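Local atomic coordinates of class D beta-lactamase (PDB entry 4IED), a protein that probably hydrolyses the beta-lactam ring of penicillin-type antibiotics to give substituted beta-amino acids, and so is linked to antibiotic resistance. Residues 62-76 / 169-182. Sequence-based numbering, arbitrary orientation. Where two conformers were deposited one is given.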
loop_
_atom_site.group_PDB
_atom_site.type_symbol
_atom_site.label_atom_id
_atom_site.label_comp_id
_atom_site.label_asym_id
_atom_site.label_seq_id
_atom_site.Cartn_x
_atom_site.Cartn_y
_atom_site.Cartn_z
ATOM N N PHE A 62 2.977 -1.165 6.040
ATOM C CA PHE A 62 3.217 -0.663 7.340
ATOM C C PHE A 62 3.085 -1.630 8.470
ATOM O O PHE A 62 3.735 -1.493 9.509
ATOM C CB PHE A 62 2.425 0.651 7.508
ATOM C CG PHE A 62 2.882 1.657 6.524
ATOM C CD1 PHE A 62 4.067 2.363 6.734
ATOM C CD2 PHE A 62 2.234 1.914 5.325
ATOM C CE1 PHE A 62 4.569 3.205 5.790
ATOM C CE2 PHE A 62 2.718 2.795 4.417
ATOM C CZ PHE A 62 3.873 3.457 4.631
ATOM N N ASN A 63 2.178 -2.631 8.366
ATOM C CA ASN A 63 2.129 -3.717 9.287
ATOM C C ASN A 63 3.539 -4.388 9.329
ATOM O O ASN A 63 4.054 -4.675 10.448
ATOM C CB ASN A 63 0.983 -4.673 8.872
ATOM C CG ASN A 63 0.545 -5.625 9.971
ATOM O OD1 ASN A 63 1.030 -5.660 11.083
ATOM N ND2 ASN A 63 -0.467 -6.478 9.644
ATOM N N THR A 64 4.139 -4.603 8.169
ATOM C CA THR A 64 5.482 -5.216 8.157
ATOM C C THR A 64 6.500 -4.341 8.921
ATOM O O THR A 64 7.255 -4.850 9.766
ATOM C CB THR A 64 6.028 -5.315 6.730
ATOM O OG1 THR A 64 5.073 -6.058 5.885
ATOM C CG2 THR A 64 7.370 -6.049 6.705
ATOM N N LEU A 65 6.421 -3.004 8.706
ATOM C CA LEU A 65 7.408 -2.103 9.369
ATOM C C LEU A 65 7.253 -2.139 10.851
ATOM O O LEU A 65 8.231 -2.247 11.603
ATOM C CB LEU A 65 7.209 -0.725 8.816
ATOM C CG LEU A 65 8.133 0.341 9.250
ATOM C CD1 LEU A 65 9.617 0.064 8.945
ATOM C CD2 LEU A 65 7.755 1.718 8.789
ATOM N N ILE A 66 6.015 -2.105 11.357
ATOM C CA ILE A 66 5.800 -2.178 12.775
ATOM C C ILE A 66 6.201 -3.521 13.344
ATOM O O ILE A 66 6.768 -3.632 14.445
ATOM C CB ILE A 66 4.318 -1.917 13.117
ATOM C CG1 ILE A 66 3.933 -0.478 12.692
ATOM C CG2 ILE A 66 4.006 -2.118 14.550
ATOM C CD1 ILE A 66 2.429 -0.226 12.577
ATOM N N GLY A 67 5.965 -4.614 12.639
ATOM C CA GLY A 67 6.436 -5.918 13.088
ATOM C C GLY A 67 7.935 -6.049 13.214
ATOM O O GLY A 67 8.415 -6.598 14.169
ATOM N N LEU A 68 8.632 -5.534 12.184
ATOM C CA LEU A 68 10.096 -5.502 12.290
ATOM C C LEU A 68 10.558 -4.664 13.435
ATOM O O LEU A 68 11.489 -5.090 14.151
ATOM C CB LEU A 68 10.696 -4.966 10.990
ATOM C CG LEU A 68 10.495 -5.858 9.731
ATOM C CD1 LEU A 68 10.846 -5.008 8.519
ATOM C CD2 LEU A 68 11.301 -7.166 9.862
ATOM N N GLU A 69 9.933 -3.490 13.628
ATOM C CA GLU A 69 10.439 -2.570 14.672
ATOM C C GLU A 69 10.326 -3.206 16.067
ATOM O O GLU A 69 11.166 -2.989 16.957
ATOM C CB GLU A 69 9.671 -1.234 14.581
ATOM C CG GLU A 69 10.361 -0.094 15.285
ATOM C CD GLU A 69 11.597 0.503 14.574
ATOM O OE1 GLU A 69 11.979 0.068 13.527
ATOM O OE2 GLU A 69 12.160 1.374 15.251
ATOM N N ASN A 70 9.278 -4.040 16.245
ATOM C CA ASN A 70 9.054 -4.746 17.469
ATOM C C ASN A 70 9.746 -6.101 17.588
ATOM O O ASN A 70 9.523 -6.866 18.542
ATOM C CB ASN A 70 7.556 -4.888 17.751
ATOM C CG ASN A 70 6.922 -3.559 18.120
ATOM O OD1 ASN A 70 6.233 -2.918 17.281
ATOM N ND2 ASN A 70 7.095 -3.182 19.270
ATOM N N GLY A 71 10.537 -6.444 16.599
ATOM C CA GLY A 71 11.216 -7.723 16.692
ATOM C C GLY A 71 10.329 -8.986 16.627
ATOM O O GLY A 71 10.733 -10.045 17.117
ATOM N N ILE A 72 9.152 -8.869 15.975
ATOM C CA ILE A 72 8.272 -10.047 15.924
ATOM C C ILE A 72 8.937 -11.134 15.073
ATOM O O ILE A 72 8.777 -12.319 15.341
ATOM C CB ILE A 72 6.899 -9.671 15.359
ATOM C CG1 ILE A 72 6.222 -8.548 16.188
ATOM C CG2 ILE A 72 6.053 -10.913 15.289
ATOM C CD1 ILE A 72 6.022 -8.841 17.649
ATOM N N VAL A 73 9.671 -10.716 14.060
ATOM C CA VAL A 73 10.547 -11.585 13.263
ATOM C C VAL A 73 11.937 -10.919 13.315
ATOM O O VAL A 73 11.972 -9.704 13.431
ATOM C CB VAL A 73 10.087 -11.730 11.819
ATOM C CG1 VAL A 73 8.711 -12.450 11.767
ATOM C CG2 VAL A 73 9.968 -10.443 11.061
ATOM N N LYS A 74 12.976 -11.679 13.022
ATOM C CA LYS A 74 14.319 -11.151 12.923
ATOM C C LYS A 74 14.482 -10.264 11.678
ATOM O O LYS A 74 15.129 -9.205 11.741
ATOM C CB LYS A 74 15.322 -12.315 12.932
ATOM C CG LYS A 74 16.732 -11.811 12.858
ATOM C CD LYS A 74 17.754 -12.886 13.116
ATOM C CE LYS A 74 17.536 -14.137 12.287
ATOM N NZ LYS A 74 17.700 -14.017 10.836
ATOM N N ASN A 75 13.847 -10.685 10.569
ATOM C CA ASN A 75 13.869 -9.970 9.294
ATOM C C ASN A 75 12.773 -10.572 8.413
ATOM O O ASN A 75 12.211 -11.580 8.796
ATOM C CB ASN A 75 15.282 -9.968 8.645
ATOM C CG ASN A 75 15.817 -11.345 8.476
ATOM O OD1 ASN A 75 15.188 -12.236 7.892
ATOM N ND2 ASN A 75 17.088 -11.518 9.058
ATOM N N VAL A 76 12.594 -9.964 7.249
ATOM C CA VAL A 76 11.528 -10.373 6.314
ATOM C C VAL A 76 11.811 -11.737 5.654
ATOM O O VAL A 76 10.948 -12.293 4.984
ATOM C CB VAL A 76 11.314 -9.322 5.248
ATOM C CG1 VAL A 76 10.818 -8.005 5.844
ATOM C CG2 VAL A 76 12.621 -9.070 4.471
ATOM N N LEU A 169 11.231 7.847 7.885
ATOM C CA LEU A 169 10.257 7.590 8.946
ATOM C C LEU A 169 11.015 7.314 10.262
ATOM O O LEU A 169 12.181 6.948 10.235
ATOM C CB LEU A 169 9.316 6.428 8.593
ATOM C CG LEU A 169 8.426 6.638 7.405
ATOM C CD1 LEU A 169 7.729 5.343 6.983
ATOM C CD2 LEU A 169 7.349 7.685 7.781
ATOM N N PRO A 170 10.310 7.443 11.391
ATOM C CA PRO A 170 11.008 7.245 12.691
ATOM C C PRO A 170 11.133 5.807 13.146
ATOM O O PRO A 170 10.581 5.387 14.195
ATOM C CB PRO A 170 10.090 8.041 13.663
ATOM C CG PRO A 170 8.738 7.922 13.107
ATOM C CD PRO A 170 8.918 7.966 11.579
ATOM N N PHE A 171 11.794 5.015 12.334
ATOM C CA PHE A 171 11.921 3.524 12.428
ATOM C C PHE A 171 13.379 3.237 12.056
ATOM O O PHE A 171 14.051 4.033 11.362
ATOM C CB PHE A 171 10.995 2.810 11.495
ATOM C CG PHE A 171 9.562 2.868 11.944
ATOM C CD1 PHE A 171 8.747 3.996 11.737
ATOM C CD2 PHE A 171 8.973 1.793 12.626
ATOM C CE1 PHE A 171 7.459 4.043 12.238
ATOM C CE2 PHE A 171 7.690 1.856 13.091
ATOM C CZ PHE A 171 6.921 3.023 12.902
ATOM N N LYS A 172 13.866 2.092 12.472
ATOM C CA LYS A 172 15.241 1.728 12.171
ATOM C C LYS A 172 15.489 1.751 10.678
ATOM O O LYS A 172 14.682 1.259 9.863
ATOM C CB LYS A 172 15.670 0.350 12.705
ATOM C CG LYS A 172 17.129 0.330 13.105
ATOM C CD LYS A 172 17.528 -0.988 13.813
ATOM C CE LYS A 172 16.648 -1.203 15.044
ATOM N NZ LYS A 172 17.108 -0.418 16.211
ATOM N N LEU A 173 16.641 2.249 10.235
ATOM C CA LEU A 173 16.984 2.240 8.848
ATOM C C LEU A 173 16.918 0.842 8.192
ATOM O O LEU A 173 16.403 0.722 7.080
ATOM C CB LEU A 173 18.394 2.825 8.690
ATOM C CG LEU A 173 18.569 4.300 8.528
ATOM C CD1 LEU A 173 17.403 5.276 8.452
ATOM C CD2 LEU A 173 20.038 4.760 8.810
ATOM N N GLU A 174 17.337 -0.181 8.868
ATOM C CA GLU A 174 17.407 -1.492 8.237
ATOM C C GLU A 174 15.998 -2.040 8.136
ATOM O O GLU A 174 15.807 -2.834 7.314
ATOM C CB GLU A 174 18.366 -2.528 8.882
ATOM C CG GLU A 174 19.323 -1.971 9.836
ATOM C CD GLU A 174 18.625 -2.177 11.156
ATOM O OE1 GLU A 174 19.300 -2.244 12.224
ATOM O OE2 GLU A 174 17.416 -2.396 10.945
ATOM N N ASN A 175 15.056 -1.596 8.955
ATOM C CA ASN A 175 13.701 -2.066 8.821
ATOM C C ASN A 175 13.004 -1.371 7.663
ATOM O O ASN A 175 12.295 -2.030 6.876
ATOM C CB ASN A 175 12.946 -1.824 10.121
ATOM C CG ASN A 175 13.509 -2.679 11.273
ATOM O OD1 ASN A 175 14.079 -3.689 10.956
ATOM N ND2 ASN A 175 13.301 -2.321 12.551
ATOM N N GLN A 176 13.236 -0.051 7.495
ATOM C CA GLN A 176 12.719 0.625 6.323
ATOM C C GLN A 176 13.290 0.021 5.059
ATOM O O GLN A 176 12.582 -0.186 4.066
ATOM C CB GLN A 176 12.920 2.143 6.392
ATOM C CG GLN A 176 12.234 2.764 7.575
ATOM C CD GLN A 176 12.495 4.235 7.714
ATOM O OE1 GLN A 176 13.366 4.678 8.592
ATOM N NE2 GLN A 176 11.868 5.020 6.916
ATOM N N GLU A 177 14.563 -0.304 5.080
ATOM C CA GLU A 177 15.232 -0.907 3.882
ATOM C C GLU A 177 14.543 -2.249 3.462
ATOM O O GLU A 177 14.361 -2.538 2.303
ATOM C CB GLU A 177 16.743 -1.131 4.125
ATOM C CG GLU A 177 17.557 -1.276 2.850
ATOM C CD GLU A 177 17.420 0.049 1.993
ATOM O OE1 GLU A 177 17.333 1.192 2.565
ATOM O OE2 GLU A 177 17.570 -0.079 0.804
ATOM N N GLN A 178 14.254 -3.069 4.458
ATOM C CA GLN A 178 13.600 -4.324 4.255
ATOM C C GLN A 178 12.250 -4.148 3.629
ATOM O O GLN A 178 11.882 -4.840 2.649
ATOM C CB GLN A 178 13.496 -5.101 5.535
ATOM C CG GLN A 178 14.751 -5.762 5.995
ATOM C CD GLN A 178 14.522 -6.407 7.291
ATOM O OE1 GLN A 178 13.884 -7.446 7.433
ATOM N NE2 GLN A 178 14.955 -5.733 8.323
ATOM N N VAL A 179 11.514 -3.142 4.101
ATOM C CA VAL A 179 10.203 -2.931 3.519
ATOM C C VAL A 179 10.305 -2.424 2.066
ATOM O O VAL A 179 9.516 -2.800 1.178
ATOM C CB VAL A 179 9.354 -1.967 4.419
ATOM C CG1 VAL A 179 8.012 -1.621 3.709
ATOM C CG2 VAL A 179 9.084 -2.631 5.761
ATOM N N LYS A 180 11.293 -1.592 1.783
ATOM C CA LYS A 180 11.565 -1.228 0.405
ATOM C C LYS A 180 11.924 -2.459 -0.417
ATOM O O LYS A 180 11.375 -2.627 -1.528
ATOM C CB LYS A 180 12.763 -0.254 0.342
ATOM C CG LYS A 180 12.502 1.099 1.058
ATOM C CD LYS A 180 13.694 2.046 0.825
ATOM C CE LYS A 180 13.687 2.555 -0.625
ATOM N NZ LYS A 180 14.841 3.460 -0.898
ATOM N N ASP A 181 12.773 -3.336 0.078
ATOM C CA ASP A 181 13.209 -4.447 -0.725
ATOM C C ASP A 181 12.049 -5.404 -1.074
ATOM O O ASP A 181 11.938 -5.898 -2.186
ATOM C CB ASP A 181 14.274 -5.197 0.002
ATOM C CG ASP A 181 15.083 -6.094 -0.919
ATOM O OD1 ASP A 181 15.887 -5.560 -1.745
ATOM O OD2 ASP A 181 14.998 -7.348 -0.795
ATOM N N ILE A 182 11.184 -5.695 -0.117
ATOM C CA ILE A 182 10.065 -6.646 -0.352
ATOM C C ILE A 182 8.978 -6.141 -1.256
ATOM O O ILE A 182 8.216 -6.958 -1.777
ATOM C CB ILE A 182 9.455 -7.145 0.968
ATOM C CG1 ILE A 182 8.672 -6.069 1.713
ATOM C CG2 ILE A 182 10.584 -7.789 1.839
ATOM C CD1 ILE A 182 8.140 -6.406 3.068
HETATM O O HOH W 1 14.179 -3.828 14.959
HETATM O O HOH W 2 10.664 3.393 16.227
HETATM O O HOH W 3 14.926 -6.260 11.260
#
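Helix 62-69 and helix 173-182 pack roughly antiparallel, their axes 9.4 Å apart at closest approach and 146° between directions, and L68 and N175 bring their CA atoms nearest. The pair belongs to the helical part of the class D beta-lactamase fold. T64 OG1 bonds Y111 OH and the backbone O of the carboxylated lysine at position 60. A Schellman motif at G71 ends helix 62-69, and the loop after it brings V76 to Q178.

L65 CG stands anti to the backbone N (chi1 -176°), and CD2 lies over one face of the F171 ring, 3.9 Å from the centroid, a CH-pi contact. L65 CD1 rests on the backbone of N175 and Q176. V179 CG2 packs against T64 CG2 and L68 CD1, the latter at 4.0 Å. Farther along helix 173-182, V76 CG2 meets I182 CG2 at 3.6 Å.

E69 bends at chi2 (75°) and brings its carboxylate to the start of helix 173-182. K172 N reaches E69 OE1 on the syn side at 3.0 Å, and N175 ND2 reaches it from above the carboxylate plane at 2.9 Å. At the other end, V76 N donates to Q178 OE1 at 2.8 Å, while Q178 NE2 bonds E174 O.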